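Local atomic coordinates of Non-reducing end beta-L-arabinofuranosidase (PDB entry 5MQO), a protein that probably hydrolyses glycosidic bonds in plant pectin, as a family GH127 glycoside hydrolase of a gut bacterium. Residues 268-273 against 283-288. Residues are numbered along the deposited sequence.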
ATOM      1  N   ILE A 268      -6.663  22.461   0.978  1.00 62.99           N
ATOM      2  CA  ILE A 268      -5.557  22.419   1.976  1.00 60.31           C
ATOM      3  C   ILE A 268      -5.595  23.664   2.887  1.00 62.27           C
ATOM      4  O   ILE A 268      -5.544  23.585   4.152  1.00 64.43           O
ATOM      5  CB  ILE A 268      -4.178  22.322   1.275  1.00 56.68           C
ATOM      6  CG1 ILE A 268      -4.042  20.999   0.519  1.00 56.19           C
ATOM      7  CG2 ILE A 268      -3.064  22.402   2.296  1.00 57.67           C
ATOM      8  CD1 ILE A 268      -2.838  20.907  -0.400  1.00 56.56           C
ATOM      9  N   ASP A 269      -5.679  24.819   2.234  1.00 60.79           N
ATOM     10  CA  ASP A 269      -5.737  26.097   2.937  1.00 62.86           C
ATOM     11  C   ASP A 269      -6.872  26.214   3.961  1.00 61.29           C
ATOM     12  O   ASP A 269      -6.705  26.884   4.959  1.00 60.15           O
ATOM     13  CB  ASP A 269      -5.814  27.260   1.930  1.00 63.51           C
ATOM     14  CG  ASP A 269      -4.498  27.495   1.200  1.00 62.72           C
ATOM     15  OD1 ASP A 269      -3.494  26.787   1.464  1.00 60.64           O
ATOM     16  OD2 ASP A 269      -4.483  28.407   0.370  1.00 62.70           O
ATOM     17  N   ILE A 270      -8.012  25.591   3.685  1.00 60.97           N
ATOM     18  CA  ILE A 270      -9.145  25.621   4.581  1.00 62.57           C
ATOM     19  C   ILE A 270      -8.896  24.824   5.867  1.00 61.18           C
ATOM     20  O   ILE A 270      -9.323  25.243   6.921  1.00 58.97           O
ATOM     21  CB  ILE A 270     -10.421  25.134   3.875  1.00 67.25           C
ATOM     22  CG1 ILE A 270     -11.092  26.312   3.182  1.00 71.73           C
ATOM     23  CG2 ILE A 270     -11.426  24.514   4.855  1.00 71.07           C
ATOM     24  CD1 ILE A 270     -12.242  25.911   2.265  1.00 76.67           C
ATOM     25  N   ARG A 271      -8.233  23.675   5.792  1.00 59.63           N
ATOM     26  CA  ARG A 271      -8.078  22.853   6.975  1.00 58.91           C
ATOM     27  C   ARG A 271      -7.723  23.715   8.136  1.00 60.22           C
ATOM     28  O   ARG A 271      -6.734  24.430   8.087  1.00 60.28           O
ATOM     29  CB  ARG A 271      -6.945  21.859   6.853  1.00 58.66           C
ATOM     30  CG  ARG A 271      -7.226  20.794   5.875  1.00 59.95           C
ATOM     31  CD  ARG A 271      -6.400  19.560   6.107  1.00 59.59           C
ATOM     32  NE  ARG A 271      -7.264  18.476   5.682  1.00 59.64           N
ATOM     33  CZ  ARG A 271      -7.968  17.708   6.490  1.00 60.60           C
ATOM     34  NH1 ARG A 271      -7.855  17.809   7.807  1.00 60.95           N
ATOM     35  NH2 ARG A 271      -8.757  16.780   5.967  1.00 63.25           N
ATOM     36  N   GLY A 272      -8.518  23.621   9.193  1.00 63.20           N
ATOM     37  CA  GLY A 272      -8.222  24.297  10.439  1.00 62.99           C
ATOM     38  C   GLY A 272      -8.586  25.754  10.476  1.00 62.91           C
ATOM     39  O   GLY A 272      -8.137  26.448  11.353  1.00 62.40           O
ATOM     40  N   MET A 273      -9.408  26.212   9.536  1.00 67.23           N
ATOM     41  CA  MET A 273      -9.929  27.569   9.538  1.00 70.55           C
ATOM     42  C   MET A 273     -11.417  27.436   9.895  1.00 71.97           C
ATOM     43  O   MET A 273     -12.306  27.966   9.242  1.00 68.82           O
ATOM     44  CB  MET A 273      -9.676  28.230   8.175  1.00 73.77           C
ATOM     45  CG  MET A 273      -8.229  28.152   7.670  1.00 77.44           C
ATOM     46  SD  MET A 273      -6.929  29.001   8.627  1.00 83.09           S
ATOM     47  CE  MET A 273      -7.047  30.673   7.997  1.00 83.44           C
ATOM     48  N   ASP A 283      -7.712  18.399  11.558  1.00 52.59           N
ATOM     49  CA  ASP A 283      -8.143  19.765  11.251  1.00 54.49           C
ATOM     50  C   ASP A 283      -8.391  20.639  12.489  1.00 55.58           C
ATOM     51  O   ASP A 283      -9.179  21.589  12.407  1.00 55.25           O
ATOM     52  CB  ASP A 283      -9.338  19.780  10.228  1.00 56.30           C
ATOM     53  CG  ASP A 283     -10.723  19.405  10.835  1.00 59.62           C
ATOM     54  OD1 ASP A 283     -10.815  18.958  12.005  1.00 60.84           O
ATOM     55  OD2 ASP A 283     -11.750  19.551  10.105  1.00 62.77           O
ATOM     56  N   ARG A 284      -7.722  20.328  13.613  1.00 54.48           N
ATOM     57  CA  ARG A 284      -7.761  21.176  14.817  1.00 55.10           C
ATOM     58  C   ARG A 284      -6.995  22.464  14.523  1.00 55.04           C
ATOM     59  O   ARG A 284      -7.445  23.560  14.870  1.00 58.09           O
ATOM     60  CB  ARG A 284      -7.153  20.488  16.058  1.00 55.31           C
ATOM     61  CG  ARG A 284      -7.431  21.221  17.375  1.00 56.29           C
ATOM     62  CD  ARG A 284      -6.334  21.081  18.430  1.00 58.18           C
ATOM     63  NE  ARG A 284      -6.318  19.769  19.101  1.00 60.47           N
ATOM     64  CZ  ARG A 284      -6.884  19.472  20.281  1.00 61.50           C
ATOM     65  NH1 ARG A 284      -7.550  20.374  20.966  1.00 62.71           N
ATOM     66  NH2 ARG A 284      -6.788  18.238  20.791  1.00 61.75           N
ATOM     67  N   ILE A 285      -5.859  22.303  13.855  1.00 53.39           N
ATOM     68  CA  ILE A 285      -4.948  23.388  13.480  1.00 52.84           C
ATOM     69  C   ILE A 285      -4.742  23.356  11.966  1.00 51.08           C
ATOM     70  O   ILE A 285      -4.978  22.331  11.337  1.00 50.12           O
ATOM     71  CB  ILE A 285      -3.598  23.268  14.247  1.00 52.93           C
ATOM     72  CG1 ILE A 285      -2.722  22.091  13.721  1.00 52.51           C
ATOM     73  CG2 ILE A 285      -3.873  23.128  15.748  1.00 52.13           C
ATOM     74  CD1 ILE A 285      -1.539  21.708  14.592  1.00 51.57           C
ATOM     75  N   PRO A 286      -4.309  24.473  11.367  1.00 52.27           N
ATOM     76  CA  PRO A 286      -4.018  24.465   9.928  1.00 52.67           C
ATOM     77  C   PRO A 286      -3.005  23.423   9.482  1.00 51.06           C
ATOM     78  O   PRO A 286      -2.211  22.967  10.275  1.00 53.77           O
ATOM     79  CB  PRO A 286      -3.455  25.864   9.702  1.00 53.08           C
ATOM     80  CG  PRO A 286      -4.214  26.674  10.687  1.00 52.48           C
ATOM     81  CD  PRO A 286      -4.220  25.836  11.910  1.00 51.93           C
ATOM     82  N   PHE A 287      -3.020  23.057   8.212  1.00 51.55           N
ATOM     83  CA  PHE A 287      -2.091  22.041   7.745  1.00 50.68           C
ATOM     84  C   PHE A 287      -0.644  22.460   7.902  1.00 50.48           C
ATOM     85  O   PHE A 287       0.197  21.633   8.233  1.00 50.10           O
ATOM     86  CB  PHE A 287      -2.345  21.578   6.318  1.00 50.44           C
ATOM     87  CG  PHE A 287      -1.388  20.518   5.898  1.00 52.20           C
ATOM     88  CD1 PHE A 287      -1.490  19.238   6.431  1.00 54.20           C
ATOM     89  CD2 PHE A 287      -0.306  20.814   5.066  1.00 52.76           C
ATOM     90  CE1 PHE A 287      -0.561  18.244   6.079  1.00 56.17           C
ATOM     91  CE2 PHE A 287       0.639  19.846   4.739  1.00 52.42           C
ATOM     92  CZ  PHE A 287       0.515  18.564   5.232  1.00 53.92           C
ATOM     93  N   ARG A 288      -0.349  23.737   7.718  1.00 53.25           N
ATOM     94  CA  ARG A 288       1.054  24.176   7.705  1.00 53.58           C
ATOM     95  C   ARG A 288       1.690  24.179   9.084  1.00 53.05           C
ATOM     96  O   ARG A 288       2.907  24.235   9.184  1.00 52.12           O
ATOM     97  CB  ARG A 288       1.184  25.519   6.998  1.00 53.61           C
ATOM     98  CG  ARG A 288       0.759  25.413   5.543  1.00 53.92           C
ATOM     99  CD  ARG A 288       0.940  26.706   4.750  1.00 54.90           C
ATOM    100  NE  ARG A 288       0.765  26.477   3.317  1.00 54.23           N
ATOM    101  CZ  ARG A 288      -0.407  26.232   2.715  1.00 55.33           C
ATOM    102  NH1 ARG A 288      -1.574  26.179   3.390  1.00 53.72           N
ATOM    103  NH2 ARG A 288      -0.422  26.027   1.401  1.00 55.07           N
TER
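Ile268, in the last turn of helix 258-270, overlaps the root of Phe287, its CG2 4.2 Å from Phe287 CB. The CA-to-CB bond of Asp269 points away, yet Asp269 OD1 forms a salt bridge with Arg288 NH1 at 2.8 Å; Arg288 NH2 also pairs with Glu316. A type II beta turn from Ile270 to Met273 leads out of the helix, closed by the backbone hydrogen bond Met273 N to Ile270 O, 2.8 Å. Gly272, with positive phi and no side chain, lets the returning loop come close; a CB would clash with Ile285 C and Pro286 N. CA-H...O contacts join the backbones: Pro286 CA to Arg271 O, 3.3 Å, and Gly272 CA to Asp283 O, 3.5 Å. Arg271 NH1 lies 3.5 Å from Asp283 CB and hydrogen-bonds Asn281 O; Asp283 OD1 accepts from Thr278 N. In the catalytic domain, probably an (alpha/alpha)6 barrel as in GH127 relatives, this inter-helix loop folds back on the helix it follows, Ile268 and Phe287 packing against helix 297-314 and Phe287 also touching helix 317-333.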